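Local coordinates for protein fumarylacetoacetate hydrolase (Burkholderia xenovorans, PDB 5TI1) that probably hydrolyses fumarylacetoacetate to fumarate and acetoacetate, the last step of phenylalanine and tyrosine breakdown, with the help of a bound divalent metal ion, at residues G205-P210 with R264-W269; R300-A305 with D317-F322. All coordinates share one frame; numbering follows the deposited sequence.

Contact 1: residues G205-P210 with R264-W269; sequences GQLKLP and RDIQQW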
loop_
_atom_site.group_PDB
_atom_site.type_symbol
_atom_site.label_atom_id
_atom_site.label_comp_id
_atom_site.label_asym_id
_atom_site.label_seq_id
_atom_site.Cartn_x
_atom_site.Cartn_y
_atom_site.Cartn_z
ATOM N N GLY B 205 16.978 -6.307 12.539
ATOM C CA GLY B 205 15.723 -6.008 13.208
ATOM C C GLY B 205 15.751 -6.510 14.632
ATOM O O GLY B 205 16.781 -6.973 15.123
ATOM N N GLN B 206 14.599 -6.419 15.292
ATOM C CA GLN B 206 14.466 -6.922 16.653
ATOM C C GLN B 206 14.232 -8.425 16.628
ATOM O O GLN B 206 13.349 -8.914 15.916
ATOM C CB GLN B 206 13.317 -6.224 17.389
ATOM C CG GLN B 206 13.494 -4.722 17.548
ATOM C CD GLN B 206 12.655 -4.141 18.678
ATOM O OE1 GLN B 206 12.227 -4.858 19.590
ATOM N NE2 GLN B 206 12.420 -2.829 18.623
ATOM N N LEU B 207 15.020 -9.151 17.411
ATOM C CA LEU B 207 14.940 -10.598 17.518
ATOM C C LEU B 207 14.679 -10.957 18.973
ATOM O O LEU B 207 15.289 -10.381 19.880
ATOM C CB LEU B 207 16.242 -11.264 17.038
ATOM C CG LEU B 207 16.824 -10.792 15.704
ATOM C CD1 LEU B 207 18.225 -11.387 15.456
ATOM C CD2 LEU B 207 15.861 -11.148 14.580
ATOM N N LYS B 208 13.774 -11.904 19.199
ATOM C CA LYS B 208 13.446 -12.359 20.549
ATOM C C LYS B 208 14.049 -13.745 20.721
ATOM O O LYS B 208 13.544 -14.730 20.168
ATOM C CB LYS B 208 11.938 -12.360 20.786
ATOM C CG LYS B 208 11.505 -12.913 22.148
ATOM C CD LYS B 208 11.896 -11.995 23.306
ATOM C CE LYS B 208 11.414 -12.547 24.651
ATOM N NZ LYS B 208 11.979 -13.903 24.966
ATOM N N LEU B 209 15.152 -13.811 21.479
ATOM C CA LEU B 209 15.828 -15.070 21.724
ATOM C C LEU B 209 15.179 -15.794 22.902
ATOM O O LEU B 209 14.659 -15.156 23.821
ATOM C CB LEU B 209 17.310 -14.834 22.000
ATOM C CG LEU B 209 18.020 -14.090 20.865
ATOM C CD1 LEU B 209 19.456 -13.772 21.244
ATOM C CD2 LEU B 209 17.962 -14.883 19.562
ATOM N N PRO B 210 15.194 -17.133 22.888
ATOM C CA PRO B 210 14.480 -17.888 23.931
ATOM C C PRO B 210 15.056 -17.715 25.325
ATOM O O PRO B 210 14.326 -17.914 26.304
ATOM C CB PRO B 210 14.609 -19.342 23.459
ATOM C CG PRO B 210 15.854 -19.347 22.612
ATOM C CD PRO B 210 15.851 -18.020 21.911
ATOM N N ARG B 264 11.628 -14.611 9.267
ATOM C CA ARG B 264 10.635 -15.259 10.119
ATOM C C ARG B 264 10.877 -15.011 11.595
ATOM O O ARG B 264 9.912 -14.965 12.365
ATOM C CB ARG B 264 10.596 -16.757 9.849
ATOM C CG ARG B 264 10.305 -17.044 8.411
ATOM C CD ARG B 264 9.654 -18.377 8.209
ATOM N NE ARG B 264 9.284 -18.498 6.810
ATOM C CZ ARG B 264 8.176 -17.991 6.288
ATOM N NH1 ARG B 264 7.303 -17.332 7.057
ATOM N NH2 ARG B 264 7.942 -18.144 4.992
ATOM N N ASP B 265 12.138 -14.854 12.012
ATOM C CA ASP B 265 12.387 -14.531 13.413
ATOM C C ASP B 265 11.957 -13.105 13.730
ATOM O O ASP B 265 11.404 -12.848 14.805
ATOM C CB ASP B 265 13.857 -14.771 13.788
ATOM C CG ASP B 265 14.849 -14.176 12.793
ATOM O OD1 ASP B 265 14.443 -13.658 11.737
ATOM O OD2 ASP B 265 16.064 -14.242 13.075
ATOM N N ILE B 266 12.189 -12.167 12.807
ATOM C CA ILE B 266 11.632 -10.826 12.958
ATOM C C ILE B 266 10.108 -10.896 13.013
ATOM O O ILE B 266 9.463 -10.160 13.771
ATOM C CB ILE B 266 12.126 -9.911 11.817
ATOM C CG1 ILE B 266 13.640 -9.679 11.934
ATOM C CG2 ILE B 266 11.406 -8.571 11.824
ATOM C CD1 ILE B 266 14.203 -8.743 10.874
ATOM N N GLN B 267 9.511 -11.809 12.240
ATOM C CA GLN B 267 8.051 -11.872 12.178
ATOM C C GLN B 267 7.467 -12.351 13.498
ATOM O O GLN B 267 6.489 -11.783 13.998
ATOM C CB GLN B 267 7.597 -12.787 11.037
ATOM C CG GLN B 267 6.066 -12.847 10.882
ATOM C CD GLN B 267 5.596 -13.780 9.770
ATOM O OE1 GLN B 267 5.646 -13.435 8.593
ATOM N NE2 GLN B 267 5.120 -14.964 10.148
ATOM N N GLN B 268 8.053 -13.407 14.068
ATOM C CA GLN B 268 7.537 -13.996 15.298
ATOM C C GLN B 268 7.397 -12.958 16.404
ATOM O O GLN B 268 6.410 -12.959 17.149
ATOM C CB GLN B 268 8.460 -15.128 15.751
ATOM C CG GLN B 268 7.746 -16.300 16.378
ATOM C CD GLN B 268 6.946 -17.088 15.360
ATOM O OE1 GLN B 268 5.811 -16.738 15.040
ATOM N NE2 GLN B 268 7.543 -18.158 14.836
ATOM N N TRP B 269 8.368 -12.051 16.509
ATOM C CA TRP B 269 8.394 -11.109 17.620
ATOM C C TRP B 269 7.472 -9.909 17.403
ATOM O O TRP B 269 6.935 -9.372 18.377
ATOM C CB TRP B 269 9.835 -10.650 17.853
ATOM C CG TRP B 269 10.007 -9.512 18.815
ATOM C CD1 TRP B 269 10.596 -8.306 18.553
ATOM C CD2 TRP B 269 9.615 -9.473 20.195
ATOM N NE1 TRP B 269 10.598 -7.521 19.685
ATOM C CE2 TRP B 269 9.999 -8.212 20.705
ATOM C CE3 TRP B 269 8.982 -10.383 21.050
ATOM C CZ2 TRP B 269 9.761 -7.834 22.026
ATOM C CZ3 TRP B 269 8.749 -10.007 22.366
ATOM C CH2 TRP B 269 9.135 -8.742 22.840
HETATM O O HOH W 1 10.783 -8.118 15.114
HETATM O O HOH W 2 12.370 -13.345 17.419
#

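Contact 2: residues R300-A305 with D317-F322; sequences RVAQPA and DGEHAF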
loop_
_atom_site.group_PDB
_atom_site.type_symbol
_atom_site.label_atom_id
_atom_site.label_comp_id
_atom_site.label_asym_id
_atom_site.label_seq_id
_atom_site.Cartn_x
_atom_site.Cartn_y
_atom_site.Cartn_z
ATOM N N ARG B 300 -6.930 -23.538 -17.564
ATOM C CA ARG B 300 -7.916 -23.510 -16.493
ATOM C C ARG B 300 -8.346 -24.929 -16.122
ATOM O O ARG B 300 -8.575 -25.774 -16.993
ATOM C CB ARG B 300 -9.123 -22.673 -16.925
ATOM C CG ARG B 300 -10.295 -22.678 -15.963
ATOM C CD ARG B 300 -11.515 -22.018 -16.600
ATOM N NE ARG B 300 -11.231 -20.657 -17.062
ATOM C CZ ARG B 300 -11.289 -19.572 -16.293
ATOM N NH1 ARG B 300 -11.615 -19.673 -15.011
ATOM N NH2 ARG B 300 -11.021 -18.380 -16.805
ATOM N N VAL B 301 -8.432 -25.196 -14.817
ATOM C CA VAL B 301 -8.742 -26.521 -14.293
ATOM C C VAL B 301 -9.596 -26.371 -13.042
ATOM O O VAL B 301 -9.774 -25.274 -12.499
ATOM C CB VAL B 301 -7.477 -27.348 -13.964
ATOM C CG1 VAL B 301 -6.724 -27.729 -15.233
ATOM C CG2 VAL B 301 -6.581 -26.584 -12.997
ATOM N N ALA B 302 -10.120 -27.504 -12.581
ATOM C CA ALA B 302 -10.989 -27.524 -11.414
ATOM C C ALA B 302 -10.196 -27.272 -10.135
ATOM O O ALA B 302 -9.204 -27.955 -9.854
ATOM C CB ALA B 302 -11.718 -28.859 -11.327
ATOM N N GLN B 303 -10.649 -26.289 -9.359
ATOM C CA GLN B 303 -10.053 -25.951 -8.078
ATOM C C GLN B 303 -10.379 -27.021 -7.033
ATOM O O GLN B 303 -11.296 -27.819 -7.215
ATOM C CB GLN B 303 -10.556 -24.576 -7.618
ATOM C CG GLN B 303 -12.080 -24.487 -7.361
ATOM C CD GLN B 303 -12.906 -24.247 -8.622
ATOM O OE1 GLN B 303 -12.386 -24.253 -9.735
ATOM N NE2 GLN B 303 -14.204 -24.021 -8.443
ATOM N N PRO B 304 -9.635 -27.058 -5.925
ATOM C CA PRO B 304 -9.934 -28.035 -4.870
ATOM C C PRO B 304 -11.340 -27.876 -4.310
ATOM O O PRO B 304 -11.922 -26.788 -4.312
ATOM C CB PRO B 304 -8.883 -27.733 -3.797
ATOM C CG PRO B 304 -7.732 -27.154 -4.556
ATOM C CD PRO B 304 -8.359 -26.358 -5.683
ATOM N N ALA B 305 -11.870 -28.984 -3.802
ATOM C CA ALA B 305 -13.168 -28.976 -3.149
ATOM C C ALA B 305 -13.082 -28.269 -1.802
ATOM O O ALA B 305 -12.164 -28.508 -1.015
ATOM C CB ALA B 305 -13.671 -30.409 -2.972
ATOM N N ASP B 317 -19.595 -21.108 -9.557
ATOM C CA ASP B 317 -19.698 -22.296 -10.385
ATOM C C ASP B 317 -18.538 -22.365 -11.375
ATOM O O ASP B 317 -17.859 -21.370 -11.657
ATOM C CB ASP B 317 -21.020 -22.305 -11.156
ATOM C CG ASP B 317 -22.225 -22.264 -10.247
ATOM O OD1 ASP B 317 -22.232 -23.010 -9.246
ATOM O OD2 ASP B 317 -23.159 -21.484 -10.535
ATOM N N GLY B 318 -18.335 -23.557 -11.920
ATOM C CA GLY B 318 -17.329 -23.762 -12.930
ATOM C C GLY B 318 -15.933 -23.885 -12.346
ATOM O O GLY B 318 -15.725 -24.008 -11.135
ATOM N N GLU B 319 -14.959 -23.851 -13.249
ATOM C CA GLU B 319 -13.560 -24.072 -12.913
ATOM C C GLU B 319 -12.821 -22.740 -12.822
ATOM O O GLU B 319 -12.923 -21.897 -13.720
ATOM C CB GLU B 319 -12.892 -24.979 -13.946
ATOM C CG GLU B 319 -13.490 -26.369 -14.024
ATOM C CD GLU B 319 -12.896 -27.190 -15.151
ATOM O OE1 GLU B 319 -12.097 -26.635 -15.937
ATOM O OE2 GLU B 319 -13.230 -28.388 -15.253
ATOM N N HIS B 320 -12.061 -22.563 -11.749
ATOM C CA HIS B 320 -11.378 -21.295 -11.549
ATOM C C HIS B 320 -9.939 -21.455 -11.081
ATOM O O HIS B 320 -9.345 -20.468 -10.622
ATOM C CB HIS B 320 -12.175 -20.441 -10.573
ATOM C CG HIS B 320 -13.492 -19.996 -11.127
ATOM N ND1 HIS B 320 -13.630 -18.858 -11.893
ATOM C CD2 HIS B 320 -14.723 -20.556 -11.058
ATOM C CE1 HIS B 320 -14.896 -18.720 -12.246
ATOM N NE2 HIS B 320 -15.578 -19.743 -11.760
ATOM N N ALA B 321 -9.369 -22.651 -11.178
ATOM C CA ALA B 321 -7.963 -22.897 -10.899
ATOM C C ALA B 321 -7.181 -22.934 -12.202
ATOM O O ALA B 321 -7.749 -23.035 -13.294
ATOM C CB ALA B 321 -7.769 -24.208 -10.130
ATOM N N PHE B 322 -5.859 -22.841 -12.079
ATOM C CA PHE B 322 -4.989 -22.810 -13.241
ATOM C C PHE B 322 -3.804 -23.736 -13.015
ATOM O O PHE B 322 -3.211 -23.762 -11.932
ATOM C CB PHE B 322 -4.537 -21.384 -13.554
ATOM C CG PHE B 322 -5.648 -20.516 -14.083
ATOM C CD1 PHE B 322 -6.498 -19.850 -13.216
ATOM C CD2 PHE B 322 -5.868 -20.402 -15.447
ATOM C CE1 PHE B 322 -7.539 -19.068 -13.702
ATOM C CE2 PHE B 322 -6.915 -19.620 -15.941
ATOM C CZ PHE B 322 -7.751 -18.960 -15.067
#

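Contact 1: residues G205-P210 with R264-W269
Trp269 supplies the one direct hydrogen bond between residues 205-210 and 264-269. Its indole is swung out with CG anti to the backbone N (chi1 170°), so that NE1 reaches Gln206 OE1 at 3.1 Å. The bond is nearly straight and OE1 lies in the indole plane, although NE1 sits above the plane of the amide carbonyl. Glutamine suits this place because its amide has two ends: NE2 is held by Tyr313 and the carbonyl oxygen of Glu181, both of the second subunit.

Two waters carry the remaining polar links. Water 1 donates to Gln206 O and, at 2.8 Å, to Ile266 O; water 2 accepts from Lys208 N at 2.7 Å and donates to Asp265 O. With the short segments crossing at 72° and their axes 7.2 Å apart, the waters join main-chain groups of the two segments.

In the FAH-family C-terminal region the strand before this helix, 252-263, brings Asp260 to the magnesium, and Arg264 forms a salt bridge with the metal ligand Glu226. Gln267, predicted to bind substrate, starts away from residues 205-210.

Van der Waals and CH-pi contacts make up the rest. Ile266 sends CD1 against Gly205 CA, 3.9 Å away, close in because glycine carries no side chain. Leu207 CD2 touches Ile266 CG1 at 3.8 Å and also meets the carboxylate of Asp265, whose OD2 accepts from Arg221 N. The aliphatic part of Lys208 crosses one indole face, CD making a CH-pi contact 4.2 Å from the six-membered ring centroid, while NZ turns back to Leu209 O and Gln212 O.

Contact 2: residues R300-A305 with D317-F322
Arg300 leaves its strand with CG anti to the backbone N (chi1 174°) and bends at chi3 (-56°), which lays the guanidinium beside residues 319-322. NH1 then meets Glu319 O on a lone pair at 2.9 Å, and Phe322 CZ rests over one guanidinium face, 3.7 Å from NH2. Glu297 and Glu249 form salt bridges with NH2, so the long arginine, with several N-H donors, joins carbonyl, ring and acids at once.

Gln303 holds CG in the crowded position between the backbone N and the carbonyl carbon (chi1 63°) and bends again at chi2, turning its amide onto the backbone. OE1 accepts from His320 N at 2.6 Å, while NE2 donates to Gly318 O at 3.1 Å. Glycine accommodates the positive phi there. His320 NE2 closes back on Asp317 O at 2.8 Å, its ND1 being engaged by Glu249.

Between these side chains Val301 N donates to Ala321 O (2.7 Å), and Ala321 N returns the bond to Val301 O. Small Ala321 lets its CB fit against Gln303 CA, 3.5 Å away. Val301 with Ala321 is a hydrogen-bonded pair and Arg300 with Phe322 a non-hydrogen-bonded one: a short antiparallel ladder that adds strand 300-301 to the start of strand 321-331.

How the contacts relate
Both contacts are partly buried and reach the same mixed sheet, but at places whose nearest atoms are about 20 Å apart. Contact 1 sets a helix across a strand end, so waters link backbones that do not pair, and an indole is bonded to a side-chain amide; contact 2 pairs two strands, and main-chain bonds are reinforced by arginine and glutamine. Contact 1 has more buried residues and is met by the second subunit, whereas the other protein chain does not touch contact 2. Charge is handled differently too: in contact 1 an arginine forms a salt bridge with a metal ligand, a second-shell position, while the arginine of contact 2 finds its acids away from the annotated sites.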